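Local structure of berberine bridge enzyme-like protein (Arabidopsis thaliana, 5D79) at residues 252-266 and 299-313. The protein acts as a secreted FAD-dependent oxidoreductase of the berberine bridge enzyme-like family and takes part in adaptation to salt stress. Sequence-based numbering, arbitrary orientation.
Sequences TITVFKVQKTSKKEA and HALFTGLYIGPVNNL
Strands 253-260 and 299-306 form an antiparallel pair in which F256 lays its ring across the gap onto G304, an instructive case of an aromatic side chain resting on a glycine one strand away. Paired N-H...O bonds link T254 with Y306, F256 with G304, V258 with F302 and K260 with A300. With CG held between its own backbone N and carbonyl carbon (chi1 65°), the F256 ring leans over the neighbouring strand; G304 CA sits over one face, 3.8 Å from the centroid, in a CH-pi contact. A CB added to G304 would run into this ring. L313 CD2, from helix 310-320, approaches F256 CD1 at 3.7 Å and T254 CG2 at 3.6 Å. Were F256 shortened to an alanine, G304 CA would probably lose its aromatic cover and a gap would open beside L313.

Both strands belong to the seven-stranded antiparallel sheet that, as in related enzymes, forms the core of the substrate-binding domain. Helices 263-276 and 310-320 pack on the face carrying F256 and F302; there A266 CB meets A300 CB at 3.9 Å. On the opposite face, L305 CD1 reaches I253 CD1 at 3.6 Å and also touches V255, with helix 336-343 lying against all three residues.

Side-chain bonds mark either end of the pair. T254 OG1 donates to a lone pair of G308 O (2.8 Å), tying the strand to the turn before helix 310-320. At the other end, Q259 NE2 donates edge-on to H299 ND1 (3.0 Å), the amide standing almost perpendicular to the imidazole (89°).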
loop_
_atom_site.group_PDB
_atom_site.type_symbol
_atom_site.label_atom_id
_atom_site.label_comp_id
_atom_site.label_asym_id
_atom_site.label_seq_id
_atom_site.Cartn_x
_atom_site.Cartn_y
_atom_site.Cartn_z
ATOM N N THR A 252 -12.890 20.755 11.725
ATOM C CA THR A 252 -13.993 20.517 10.798
ATOM C C THR A 252 -13.513 20.401 9.358
ATOM O O THR A 252 -12.948 21.346 8.803
ATOM C CB THR A 252 -15.043 21.641 10.862
ATOM O OG1 THR A 252 -15.823 21.499 12.055
ATOM C CG2 THR A 252 -15.964 21.589 9.640
ATOM N N ILE A 253 -13.757 19.246 8.753
ATOM C CA ILE A 253 -13.527 19.080 7.325
ATOM C C ILE A 253 -14.824 18.666 6.627
ATOM O O ILE A 253 -15.872 18.514 7.266
ATOM C CB ILE A 253 -12.405 18.067 7.062
ATOM C CG1 ILE A 253 -12.641 16.754 7.819
ATOM C CG2 ILE A 253 -11.088 18.662 7.522
ATOM C CD1 ILE A 253 -13.617 15.767 7.186
ATOM N N THR A 254 -14.757 18.499 5.312
ATOM C CA THR A 254 -15.957 18.202 4.545
ATOM C C THR A 254 -15.729 17.047 3.585
ATOM O O THR A 254 -14.830 17.111 2.740
ATOM C CB THR A 254 -16.429 19.434 3.734
ATOM O OG1 THR A 254 -16.608 20.557 4.603
ATOM C CG2 THR A 254 -17.739 19.143 3.038
ATOM N N VAL A 255 -16.552 16.002 3.713
ATOM C CA VAL A 255 -16.614 14.947 2.700
ATOM C C VAL A 255 -17.849 15.119 1.797
ATOM O O VAL A 255 -18.799 15.816 2.151
ATOM C CB VAL A 255 -16.631 13.530 3.323
ATOM C CG1 VAL A 255 -15.379 13.300 4.164
ATOM C CG2 VAL A 255 -17.921 13.290 4.135
ATOM N N PHE A 256 -17.816 14.486 0.624
ATOM C CA PHE A 256 -18.932 14.532 -0.326
ATOM C C PHE A 256 -18.992 13.295 -1.225
ATOM O O PHE A 256 -17.984 12.643 -1.497
ATOM C CB PHE A 256 -18.858 15.795 -1.195
ATOM C CG PHE A 256 -17.645 15.860 -2.107
ATOM C CD1 PHE A 256 -16.455 16.422 -1.664
ATOM C CD2 PHE A 256 -17.711 15.386 -3.417
ATOM C CE1 PHE A 256 -15.364 16.493 -2.499
ATOM C CE2 PHE A 256 -16.618 15.458 -4.256
ATOM C CZ PHE A 256 -15.444 16.009 -3.798
ATOM N N LYS A 257 -20.190 12.977 -1.686
ATOM C CA LYS A 257 -20.374 11.842 -2.564
ATOM C C LYS A 257 -21.387 12.235 -3.613
ATOM O O LYS A 257 -22.418 12.835 -3.302
ATOM C CB LYS A 257 -20.833 10.611 -1.776
ATOM C CG LYS A 257 -21.017 9.347 -2.604
ATOM C CD LYS A 257 -21.282 8.131 -1.719
ATOM C CE LYS A 257 -20.089 7.851 -0.793
ATOM N NZ LYS A 257 -20.291 6.727 0.183
ATOM N N VAL A 258 -21.070 11.937 -4.866
ATOM C CA VAL A 258 -22.018 12.106 -5.951
ATOM C C VAL A 258 -22.026 10.835 -6.786
ATOM O O VAL A 258 -20.978 10.318 -7.152
ATOM C CB VAL A 258 -21.682 13.322 -6.826
ATOM C CG1 VAL A 258 -22.489 13.293 -8.117
ATOM C CG2 VAL A 258 -21.928 14.611 -6.056
ATOM N N GLN A 259 -23.217 10.325 -7.063
ATOM C CA GLN A 259 -23.372 9.101 -7.824
ATOM C C GLN A 259 -23.942 9.401 -9.211
ATOM O O GLN A 259 -24.865 10.197 -9.358
ATOM C CB GLN A 259 -24.279 8.121 -7.068
ATOM C CG GLN A 259 -24.316 6.736 -7.660
ATOM C CD GLN A 259 -25.700 6.133 -7.630
ATOM O OE1 GLN A 259 -26.701 6.850 -7.597
ATOM N NE2 GLN A 259 -25.769 4.807 -7.643
ATOM N N LYS A 260 -23.377 8.761 -10.229
ATOM C CA LYS A 260 -23.877 8.887 -11.589
ATOM C C LYS A 260 -24.063 7.511 -12.209
ATOM O O LYS A 260 -23.109 6.772 -12.404
ATOM C CB LYS A 260 -22.935 9.732 -12.442
ATOM C CG LYS A 260 -22.834 11.172 -11.996
ATOM C CD LYS A 260 -24.203 11.836 -11.906
ATOM C CE LYS A 260 -24.081 13.285 -11.458
ATOM N NZ LYS A 260 -25.389 13.865 -11.035
ATOM N N THR A 261 -25.303 7.175 -12.521
ATOM C CA THR A 261 -25.616 5.851 -13.030
ATOM C C THR A 261 -25.775 5.873 -14.550
ATOM O O THR A 261 -25.754 4.823 -15.190
ATOM C CB THR A 261 -26.903 5.291 -12.369
ATOM O OG1 THR A 261 -27.964 6.243 -12.493
ATOM C CG2 THR A 261 -26.671 5.020 -10.889
ATOM N N SER A 262 -25.932 7.070 -15.114
ATOM C CA SER A 262 -26.064 7.245 -16.558
ATOM C C SER A 262 -24.690 7.308 -17.230
ATOM O O SER A 262 -23.915 8.234 -16.973
ATOM C CB SER A 262 -26.864 8.516 -16.873
ATOM O OG SER A 262 -26.829 8.837 -18.258
ATOM N N LYS A 263 -24.403 6.329 -18.091
ATOM C CA LYS A 263 -23.090 6.222 -18.721
ATOM C C LYS A 263 -22.767 7.503 -19.454
ATOM O O LYS A 263 -21.717 8.084 -19.226
ATOM C CB LYS A 263 -23.005 5.028 -19.684
ATOM C CG LYS A 263 -21.591 4.780 -20.213
ATOM C CD LYS A 263 -21.513 3.608 -21.177
ATOM C CE LYS A 263 -20.158 3.563 -21.855
ATOM N NZ LYS A 263 -20.121 2.601 -22.980
ATOM N N LYS A 264 -23.678 7.949 -20.309
ATOM C CA LYS A 264 -23.446 9.153 -21.094
ATOM C C LYS A 264 -23.056 10.343 -20.208
ATOM O O LYS A 264 -22.042 11.005 -20.444
ATOM C CB LYS A 264 -24.686 9.494 -21.931
ATOM C CG LYS A 264 -24.506 10.714 -22.851
ATOM C CD LYS A 264 -25.688 10.906 -23.804
ATOM C CE LYS A 264 -25.479 12.089 -24.756
ATOM N NZ LYS A 264 -25.747 13.399 -24.106
ATOM N N GLU A 265 -23.841 10.597 -19.170
ATOM C CA GLU A 265 -23.577 11.748 -18.323
ATOM C C GLU A 265 -22.273 11.568 -17.553
ATOM O O GLU A 265 -21.477 12.499 -17.453
ATOM C CB GLU A 265 -24.737 11.985 -17.356
ATOM C CG GLU A 265 -24.752 13.385 -16.758
ATOM C CD GLU A 265 -25.526 13.476 -15.447
ATOM O OE1 GLU A 265 -25.324 14.475 -14.708
ATOM O OE2 GLU A 265 -26.327 12.550 -15.158
ATOM N N ALA A 266 -22.061 10.364 -17.019
ATOM C CA ALA A 266 -20.881 10.053 -16.207
ATOM C C ALA A 266 -19.568 10.121 -16.993
ATOM O O ALA A 266 -18.546 10.551 -16.461
ATOM C CB ALA A 266 -21.029 8.685 -15.580
ATOM N N HIS A 299 -21.757 2.204 -12.236
ATOM C CA HIS A 299 -21.937 3.612 -11.986
ATOM C C HIS A 299 -20.577 4.250 -11.733
ATOM O O HIS A 299 -19.606 3.541 -11.491
ATOM C CB HIS A 299 -22.906 3.833 -10.812
ATOM C CG HIS A 299 -22.331 3.545 -9.455
ATOM N ND1 HIS A 299 -22.972 3.918 -8.294
ATOM C CD2 HIS A 299 -21.189 2.927 -9.068
ATOM C CE1 HIS A 299 -22.248 3.550 -7.252
ATOM N NE2 HIS A 299 -21.158 2.949 -7.694
ATOM N N ALA A 300 -20.517 5.580 -11.827
ATOM C CA ALA A 300 -19.349 6.361 -11.432
ATOM C C ALA A 300 -19.595 6.991 -10.075
ATOM O O ALA A 300 -20.552 7.737 -9.894
ATOM C CB ALA A 300 -19.032 7.440 -12.453
ATOM N N LEU A 301 -18.719 6.683 -9.129
ATOM C CA LEU A 301 -18.800 7.220 -7.784
ATOM C C LEU A 301 -17.713 8.282 -7.566
ATOM O O LEU A 301 -16.527 7.973 -7.522
ATOM C CB LEU A 301 -18.665 6.086 -6.769
ATOM C CG LEU A 301 -19.231 6.283 -5.369
ATOM C CD1 LEU A 301 -20.759 6.389 -5.419
ATOM C CD2 LEU A 301 -18.777 5.137 -4.471
ATOM N N PHE A 302 -18.132 9.535 -7.446
ATOM C CA PHE A 302 -17.234 10.632 -7.134
ATOM C C PHE A 302 -17.279 10.958 -5.649
ATOM O O PHE A 302 -18.274 11.474 -5.144
ATOM C CB PHE A 302 -17.604 11.854 -7.949
ATOM C CG PHE A 302 -17.696 11.584 -9.409
ATOM C CD1 PHE A 302 -16.565 11.654 -10.209
ATOM C CD2 PHE A 302 -18.905 11.236 -9.988
ATOM C CE1 PHE A 302 -16.642 11.393 -11.566
ATOM C CE2 PHE A 302 -18.985 10.971 -11.339
ATOM C CZ PHE A 302 -17.854 11.050 -12.131
ATOM N N THR A 303 -16.194 10.641 -4.952
ATOM C CA THR A 303 -16.084 10.898 -3.524
ATOM C C THR A 303 -14.882 11.793 -3.263
ATOM O O THR A 303 -13.908 11.801 -4.021
ATOM C CB THR A 303 -15.946 9.602 -2.721
ATOM O OG1 THR A 303 -14.819 8.865 -3.203
ATOM C CG2 THR A 303 -17.176 8.775 -2.893
ATOM N N GLY A 304 -14.944 12.557 -2.187
ATOM C CA GLY A 304 -13.885 13.501 -1.923
ATOM C C GLY A 304 -13.789 13.988 -0.503
ATOM O O GLY A 304 -14.718 13.851 0.282
ATOM N N LEU A 305 -12.635 14.556 -0.190
ATOM C CA LEU A 305 -12.357 15.114 1.117
ATOM C C LEU A 305 -11.841 16.529 0.904
ATOM O O LEU A 305 -10.869 16.750 0.182
ATOM C CB LEU A 305 -11.341 14.258 1.877
ATOM C CG LEU A 305 -10.800 14.891 3.158
ATOM C CD1 LEU A 305 -11.869 14.955 4.194
ATOM C CD2 LEU A 305 -9.610 14.132 3.684
ATOM N N TYR A 306 -12.520 17.491 1.503
ATOM C CA TYR A 306 -12.078 18.862 1.420
ATOM C C TYR A 306 -11.590 19.311 2.790
ATOM O O TYR A 306 -12.312 19.167 3.788
ATOM C CB TYR A 306 -13.207 19.753 0.910
ATOM C CG TYR A 306 -12.830 21.209 0.816
ATOM C CD1 TYR A 306 -11.952 21.657 -0.163
ATOM C CD2 TYR A 306 -13.348 22.130 1.706
ATOM C CE1 TYR A 306 -11.607 22.980 -0.247
ATOM C CE2 TYR A 306 -13.008 23.457 1.629
ATOM C CZ TYR A 306 -12.140 23.879 0.654
ATOM O OH TYR A 306 -11.810 25.209 0.587
ATOM N N ILE A 307 -10.361 19.830 2.844
ATOM C CA ILE A 307 -9.791 20.326 4.101
ATOM C C ILE A 307 -10.267 21.760 4.374
ATOM O O ILE A 307 -9.520 22.726 4.197
ATOM C CB ILE A 307 -8.249 20.277 4.084
ATOM C CG1 ILE A 307 -7.775 18.960 3.523
ATOM C CG2 ILE A 307 -7.689 20.422 5.482
ATOM C CD1 ILE A 307 -8.204 17.796 4.351
ATOM N N GLY A 308 -11.523 21.876 4.806
ATOM C CA GLY A 308 -12.159 23.159 5.039
ATOM C C GLY A 308 -13.669 23.005 5.123
ATOM O O GLY A 308 -14.173 21.884 5.038
ATOM N N PRO A 309 -14.391 24.132 5.281
ATOM C CA PRO A 309 -15.847 24.227 5.497
ATOM C C PRO A 309 -16.688 23.880 4.268
ATOM O O PRO A 309 -16.199 23.992 3.146
ATOM C CB PRO A 309 -16.061 25.709 5.862
ATOM C CG PRO A 309 -14.716 26.251 6.158
ATOM C CD PRO A 309 -13.748 25.451 5.347
ATOM N N VAL A 310 -17.949 23.514 4.478
ATOM C CA VAL A 310 -18.781 23.085 3.370
ATOM C C VAL A 310 -19.079 24.218 2.382
ATOM O O VAL A 310 -19.141 23.986 1.183
ATOM C CB VAL A 310 -20.100 22.472 3.867
ATOM C CG1 VAL A 310 -20.831 23.420 4.805
ATOM C CG2 VAL A 310 -20.969 22.063 2.685
ATOM N N ASN A 311 -19.241 25.450 2.850
ATOM C CA ASN A 311 -19.574 26.519 1.906
ATOM C C ASN A 311 -18.391 26.834 0.982
ATOM O O ASN A 311 -18.580 27.196 -0.180
ATOM C CB ASN A 311 -20.043 27.776 2.651
ATOM C CG ASN A 311 -21.478 27.647 3.179
ATOM O OD1 ASN A 311 -22.122 26.601 3.035
ATOM N ND2 ASN A 311 -21.978 28.713 3.795
ATOM N N ASN A 312 -17.175 26.662 1.498
ATOM C CA ASN A 312 -15.962 26.871 0.720
ATOM C C ASN A 312 -15.753 25.774 -0.302
ATOM O O ASN A 312 -15.270 26.029 -1.405
ATOM C CB ASN A 312 -14.741 26.962 1.633
ATOM C CG ASN A 312 -14.762 28.198 2.503
ATOM O OD1 ASN A 312 -15.545 29.113 2.276
ATOM N ND2 ASN A 312 -13.896 28.235 3.503
ATOM N N LEU A 313 -16.103 24.547 0.068
ATOM C CA LEU A 313 -16.063 23.438 -0.877
ATOM C C LEU A 313 -17.000 23.721 -2.048
ATOM O O LEU A 313 -16.632 23.537 -3.209
ATOM C CB LEU A 313 -16.452 22.121 -0.196
ATOM C CG LEU A 313 -16.822 20.989 -1.165
ATOM C CD1 LEU A 313 -15.602 20.558 -1.965
ATOM C CD2 LEU A 313 -17.474 19.799 -0.467
#